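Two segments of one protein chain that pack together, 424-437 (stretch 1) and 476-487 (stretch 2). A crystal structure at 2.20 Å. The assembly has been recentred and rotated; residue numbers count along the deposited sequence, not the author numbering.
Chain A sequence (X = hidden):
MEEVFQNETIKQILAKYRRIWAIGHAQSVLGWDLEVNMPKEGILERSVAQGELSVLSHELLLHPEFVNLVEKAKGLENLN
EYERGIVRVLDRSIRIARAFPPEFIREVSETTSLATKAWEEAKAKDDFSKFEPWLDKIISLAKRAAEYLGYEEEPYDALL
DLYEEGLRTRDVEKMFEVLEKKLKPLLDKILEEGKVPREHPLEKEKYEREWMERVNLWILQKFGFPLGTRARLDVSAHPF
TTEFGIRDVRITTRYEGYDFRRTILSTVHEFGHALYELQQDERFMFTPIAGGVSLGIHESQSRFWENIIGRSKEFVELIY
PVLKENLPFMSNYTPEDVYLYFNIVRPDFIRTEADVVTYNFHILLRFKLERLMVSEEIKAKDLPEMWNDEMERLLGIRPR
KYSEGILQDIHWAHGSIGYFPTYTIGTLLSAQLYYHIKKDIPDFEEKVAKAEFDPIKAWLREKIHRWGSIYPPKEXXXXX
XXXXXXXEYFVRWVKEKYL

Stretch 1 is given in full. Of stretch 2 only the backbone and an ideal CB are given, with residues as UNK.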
# COMPACT_ATOMS: atom_id res chain seq x y z
N THR A 424 21.80 -14.29 -16.71
CA THR A 424 22.32 -14.77 -17.99
C THR A 424 21.28 -15.69 -18.63
O THR A 424 21.04 -15.62 -19.83
CB THR A 424 23.66 -15.52 -17.81
OG1 THR A 424 24.66 -14.59 -17.37
CG2 THR A 424 24.12 -16.16 -19.12
N ILE A 425 20.66 -16.53 -17.81
CA ILE A 425 19.63 -17.46 -18.29
C ILE A 425 18.53 -16.69 -19.01
O ILE A 425 18.05 -17.12 -20.06
CB ILE A 425 19.00 -18.25 -17.13
CG1 ILE A 425 20.04 -19.19 -16.52
CG2 ILE A 425 17.76 -18.99 -17.62
CD1 ILE A 425 19.50 -20.05 -15.39
N GLY A 426 18.11 -15.58 -18.41
CA GLY A 426 17.08 -14.76 -19.03
C GLY A 426 17.51 -14.19 -20.36
O GLY A 426 16.75 -14.22 -21.33
N THR A 427 18.72 -13.64 -20.42
CA THR A 427 19.22 -13.06 -21.68
C THR A 427 19.24 -14.18 -22.73
O THR A 427 18.70 -14.03 -23.83
CB THR A 427 20.67 -12.51 -21.54
OG1 THR A 427 21.57 -13.61 -21.35
CG2 THR A 427 20.77 -11.56 -20.35
N LEU A 428 19.86 -15.30 -22.38
CA LEU A 428 19.95 -16.44 -23.30
C LEU A 428 18.57 -16.88 -23.75
O LEU A 428 18.28 -16.93 -24.95
CB LEU A 428 20.66 -17.62 -22.63
CG LEU A 428 22.06 -17.38 -22.05
CD1 LEU A 428 22.74 -18.72 -21.82
CD2 LEU A 428 22.91 -16.52 -22.98
N LEU A 429 17.72 -17.21 -22.79
CA LEU A 429 16.37 -17.64 -23.11
C LEU A 429 15.59 -16.65 -23.99
O LEU A 429 14.69 -17.07 -24.74
CB LEU A 429 15.58 -17.89 -21.83
CG LEU A 429 15.67 -19.30 -21.25
CD1 LEU A 429 17.10 -19.56 -20.85
CD2 LEU A 429 14.74 -19.43 -20.06
N SER A 430 15.88 -15.36 -23.89
CA SER A 430 15.14 -14.36 -24.68
C SER A 430 15.44 -14.53 -26.17
O SER A 430 14.58 -14.27 -27.03
CB SER A 430 15.45 -12.91 -24.25
OG SER A 430 16.75 -12.49 -24.66
N ALA A 431 16.66 -14.96 -26.45
CA ALA A 431 17.12 -15.19 -27.82
C ALA A 431 16.42 -16.43 -28.37
O ALA A 431 15.81 -16.39 -29.43
CB ALA A 431 18.63 -15.39 -27.85
N GLN A 432 16.50 -17.53 -27.62
CA GLN A 432 15.89 -18.79 -28.02
C GLN A 432 14.40 -18.61 -28.32
O GLN A 432 13.90 -19.07 -29.34
CB GLN A 432 16.09 -19.83 -26.90
CG GLN A 432 16.04 -21.29 -27.36
CD GLN A 432 16.47 -22.27 -26.28
OE1 GLN A 432 17.25 -21.91 -25.38
NE2 GLN A 432 16.00 -23.51 -26.37
N LEU A 433 13.69 -17.94 -27.41
CA LEU A 433 12.27 -17.70 -27.59
C LEU A 433 11.99 -16.91 -28.85
O LEU A 433 10.98 -17.12 -29.51
CB LEU A 433 11.69 -16.96 -26.38
CG LEU A 433 11.63 -17.81 -25.10
CD1 LEU A 433 11.03 -17.02 -23.93
CD2 LEU A 433 10.81 -19.06 -25.41
N TYR A 434 12.89 -15.98 -29.18
CA TYR A 434 12.72 -15.15 -30.37
C TYR A 434 12.63 -15.99 -31.64
O TYR A 434 11.77 -15.74 -32.49
CB TYR A 434 13.88 -14.15 -30.51
CG TYR A 434 13.99 -13.58 -31.91
CD1 TYR A 434 12.96 -12.79 -32.45
CD2 TYR A 434 15.10 -13.85 -32.71
CE1 TYR A 434 13.04 -12.30 -33.77
CE2 TYR A 434 15.19 -13.37 -34.02
CZ TYR A 434 14.16 -12.60 -34.54
OH TYR A 434 14.26 -12.12 -35.82
N TYR A 435 13.53 -16.96 -31.78
CA TYR A 435 13.55 -17.81 -32.96
C TYR A 435 12.36 -18.76 -33.02
O TYR A 435 11.89 -19.10 -34.10
CB TYR A 435 14.87 -18.59 -33.05
CG TYR A 435 16.03 -17.68 -33.41
CD1 TYR A 435 17.08 -17.46 -32.53
CD2 TYR A 435 16.02 -16.97 -34.62
CE1 TYR A 435 18.10 -16.56 -32.83
CE2 TYR A 435 17.04 -16.06 -34.92
CZ TYR A 435 18.07 -15.85 -34.02
OH TYR A 435 19.04 -14.91 -34.31
N HIS A 436 11.87 -19.18 -31.86
CA HIS A 436 10.71 -20.06 -31.83
C HIS A 436 9.45 -19.30 -32.22
O HIS A 436 8.55 -19.86 -32.85
CB HIS A 436 10.58 -20.69 -30.45
CG HIS A 436 11.52 -21.83 -30.22
ND1 HIS A 436 11.29 -23.09 -30.73
CD2 HIS A 436 12.72 -21.88 -29.60
CE1 HIS A 436 12.31 -23.87 -30.42
NE2 HIS A 436 13.19 -23.16 -29.74
N ILE A 437 9.37 -18.02 -31.85
CA ILE A 437 8.20 -17.24 -32.20
C ILE A 437 8.35 -16.77 -33.64
O ILE A 437 7.37 -16.64 -34.37
CB ILE A 437 8.01 -16.00 -31.26
CG1 ILE A 437 6.67 -15.32 -31.58
CG2 ILE A 437 9.15 -15.02 -31.43
CD1 ILE A 437 6.33 -14.18 -30.66
N UNK A 476 9.14 -27.00 -17.88
CA UNK A 476 8.31 -26.00 -18.54
C UNK A 476 8.83 -25.72 -19.95
O UNK A 476 8.05 -25.64 -20.89
CB UNK A 476 8.27 -24.71 -17.72
N UNK A 477 10.15 -25.57 -20.08
CA UNK A 477 10.76 -25.31 -21.38
C UNK A 477 10.55 -26.44 -22.38
O UNK A 477 10.13 -26.20 -23.52
CB UNK A 477 12.26 -25.06 -21.20
N UNK A 478 10.84 -27.67 -21.98
CA UNK A 478 10.67 -28.82 -22.86
C UNK A 478 9.24 -28.88 -23.40
O UNK A 478 9.02 -28.98 -24.61
CB UNK A 478 11.01 -30.11 -22.12
N UNK A 479 8.26 -28.81 -22.50
CA UNK A 479 6.85 -28.86 -22.85
C UNK A 479 6.42 -27.80 -23.86
O UNK A 479 5.66 -28.08 -24.78
CB UNK A 479 6.01 -28.71 -21.58
N UNK A 480 6.91 -26.58 -23.67
CA UNK A 480 6.55 -25.47 -24.54
C UNK A 480 7.46 -25.18 -25.73
O UNK A 480 7.00 -24.68 -26.76
CB UNK A 480 6.47 -24.20 -23.69
N UNK A 481 8.75 -25.48 -25.61
CA UNK A 481 9.67 -25.18 -26.70
C UNK A 481 10.32 -26.42 -27.34
O UNK A 481 11.18 -26.30 -28.21
CB UNK A 481 10.77 -24.25 -26.18
N UNK A 482 9.88 -27.59 -26.91
CA UNK A 482 10.42 -28.82 -27.46
C UNK A 482 11.90 -29.03 -27.22
O UNK A 482 12.52 -29.88 -27.85
CB UNK A 482 10.15 -28.86 -28.97
N UNK A 483 12.48 -28.25 -26.32
CA UNK A 483 13.89 -28.38 -26.02
C UNK A 483 14.28 -27.70 -24.72
O UNK A 483 13.43 -27.18 -23.99
CB UNK A 483 14.72 -27.81 -27.17
N UNK A 484 15.57 -27.74 -24.43
CA UNK A 484 16.12 -27.13 -23.23
C UNK A 484 16.86 -25.86 -23.62
O UNK A 484 17.06 -25.58 -24.80
CB UNK A 484 17.05 -28.10 -22.49
N UNK A 485 17.27 -25.09 -22.62
CA UNK A 485 18.00 -23.87 -22.87
C UNK A 485 19.26 -24.22 -23.66
O UNK A 485 19.87 -25.27 -23.42
CB UNK A 485 18.34 -23.15 -21.56
N UNK A 486 19.63 -23.37 -24.60
CA UNK A 486 20.83 -23.57 -25.41
C UNK A 486 21.42 -22.21 -25.76
O UNK A 486 20.87 -21.47 -26.58
CB UNK A 486 20.52 -24.37 -26.68
N UNK A 487 22.54 -21.90 -25.12
CA UNK A 487 23.22 -20.63 -25.33
C UNK A 487 23.42 -20.26 -26.79
O UNK A 487 23.50 -19.08 -27.12
CB UNK A 487 24.58 -20.66 -24.63

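Stretch 1 is helical throughout, and positions 476-481 form a second helix whose axis runs 19° from it, with a closest approach of 12.4 Å. That spacing leaves room for side chains between them, while the loop after 481 comes nearer: CA to CA, Leu-428 lies 5.7 Å from position 487.

At 476 the ideal CB has nothing of stretch 1 within 5.5 Å, so the visible atoms hardly restrict the choice; the residue is Leu-476, which makes no contact here. Position 477 also has an empty CB environment, but its CA-to-CB bond points toward stretch 1, where leucines wait. A long apolar side chain could span the gap. Leu-477 does so, its CD1 lying 4.1 Å from CD2 of Leu-429. Positions 478, 479 and 480 are out of reach and would accept most helix-compatible residues; they are Lys-478, Lys-479 and Ala-480.

Position 481 points toward stretch 1, its ideal CB 4.4 Å from NE2 of His-436 and 5.2 Å from CD2 of Leu-433. A medium-sized apolar residue, such as valine, isoleucine or leucine, could meet both the imidazole and the leucine. Ile-481 touches each: CG1 sits 3.9 Å from Leu-433 CD2, and CG2 lies over one face of the His-436 ring, 3.1 Å from its centroid and 19° off the normal, a CH-pi contact.

Position 482 leaves the helix with phi/psi 63/14. Nothing of stretch 1 is near its ideal CB, so the backbone is the evidence: positive phi favours glycine, although asparagine is often tolerated. It is Gly-482.

The CB at 483 points toward stretch 1, 4.6 Å from NE2 of Gln-432, with the His-436 imidazole beyond. Two nitrogens call for an acceptor on a side chain long enough to reach them; glutamate or glutamine would suit. Glu-483 uses OE2 for both, accepting hydrogen bonds from Gln-432 NE2 (2.8 Å) and His-436 NE2 (2.9 Å). The carboxylate oxygen lies at the imidazole edge, leaving a face to Ile-481.

At 484 CB points away, so stretch 1 says little about the side chain. Its backbone O accepts a hydrogen bond from Gln-432 NE2 (2.8 Å, 165°), which any residue could supply. Asp-484 is deposited.

Position 485 points sideways, its CB 3.9 Å from Leu-429 CD1 and Ile-425 and Leu-428 farther along. A long, flexible apolar side chain fits best. Met-485 extends with chi1 and chi2 both t; SD lies 3.8 Å from Ile-425 CG2, and CE 4.0 Å from Leu-428 CD1.

At 486 CB points away, but the backbone N donates to Gln-432 OE1 (2.9 Å), completing that amide's use of both ends. Many side chains would be compatible; a small polar one could cap a following helix. Asp-486 caps a backbone N just past the stretch.

The ideal CB of 487 is already 3.9 Å from Leu-428 CD1, so a small apolar residue suffices. Ala-487 makes that contact with its methyl.

Stretch 2 (476-487) LLKKAIGEDMDA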
# COMPACT_ATOMS: atom_id res chain seq x y z
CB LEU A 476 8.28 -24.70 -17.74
CG LEU A 476 7.57 -23.52 -18.43
CD1 LEU A 476 6.17 -23.94 -18.86
CD2 LEU A 476 7.52 -22.33 -17.48
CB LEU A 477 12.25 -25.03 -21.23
CG LEU A 477 12.62 -23.58 -20.96
CD1 LEU A 477 14.10 -23.47 -20.59
CD2 LEU A 477 12.32 -22.75 -22.21
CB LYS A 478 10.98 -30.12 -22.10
CG LYS A 478 12.45 -30.28 -21.73
CD LYS A 478 12.64 -31.39 -20.70
CE LYS A 478 14.09 -31.47 -20.24
NZ LYS A 478 14.23 -32.34 -19.05
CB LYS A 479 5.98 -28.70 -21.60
CG LYS A 479 6.13 -29.79 -20.56
CD LYS A 479 5.34 -31.03 -20.94
CE LYS A 479 5.24 -32.00 -19.77
NZ LYS A 479 4.44 -33.19 -20.14
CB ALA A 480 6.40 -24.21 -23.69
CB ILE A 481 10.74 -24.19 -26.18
CG1 ILE A 481 10.04 -22.89 -25.77
CG2 ILE A 481 11.77 -23.89 -27.24
CD1 ILE A 481 9.09 -22.35 -26.82
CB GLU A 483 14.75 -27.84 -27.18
CG GLU A 483 14.26 -26.52 -27.77
CD GLU A 483 15.18 -25.98 -28.84
OE1 GLU A 483 15.61 -26.76 -29.72
OE2 GLU A 483 15.47 -24.77 -28.83
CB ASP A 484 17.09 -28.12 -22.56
CG ASP A 484 16.39 -29.37 -22.07
OD1 ASP A 484 15.87 -29.36 -20.94
OD2 ASP A 484 16.36 -30.36 -22.83
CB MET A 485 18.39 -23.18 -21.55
CG MET A 485 19.24 -21.94 -21.72
SD MET A 485 19.63 -21.11 -20.16
CE MET A 485 21.22 -21.79 -19.78
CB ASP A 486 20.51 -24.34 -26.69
CG ASP A 486 21.67 -24.34 -27.67
OD1 ASP A 486 22.82 -24.60 -27.25
OD2 ASP A 486 21.43 -24.08 -28.86
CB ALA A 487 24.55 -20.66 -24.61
O HOH W 1 20.50 -18.62 -26.28
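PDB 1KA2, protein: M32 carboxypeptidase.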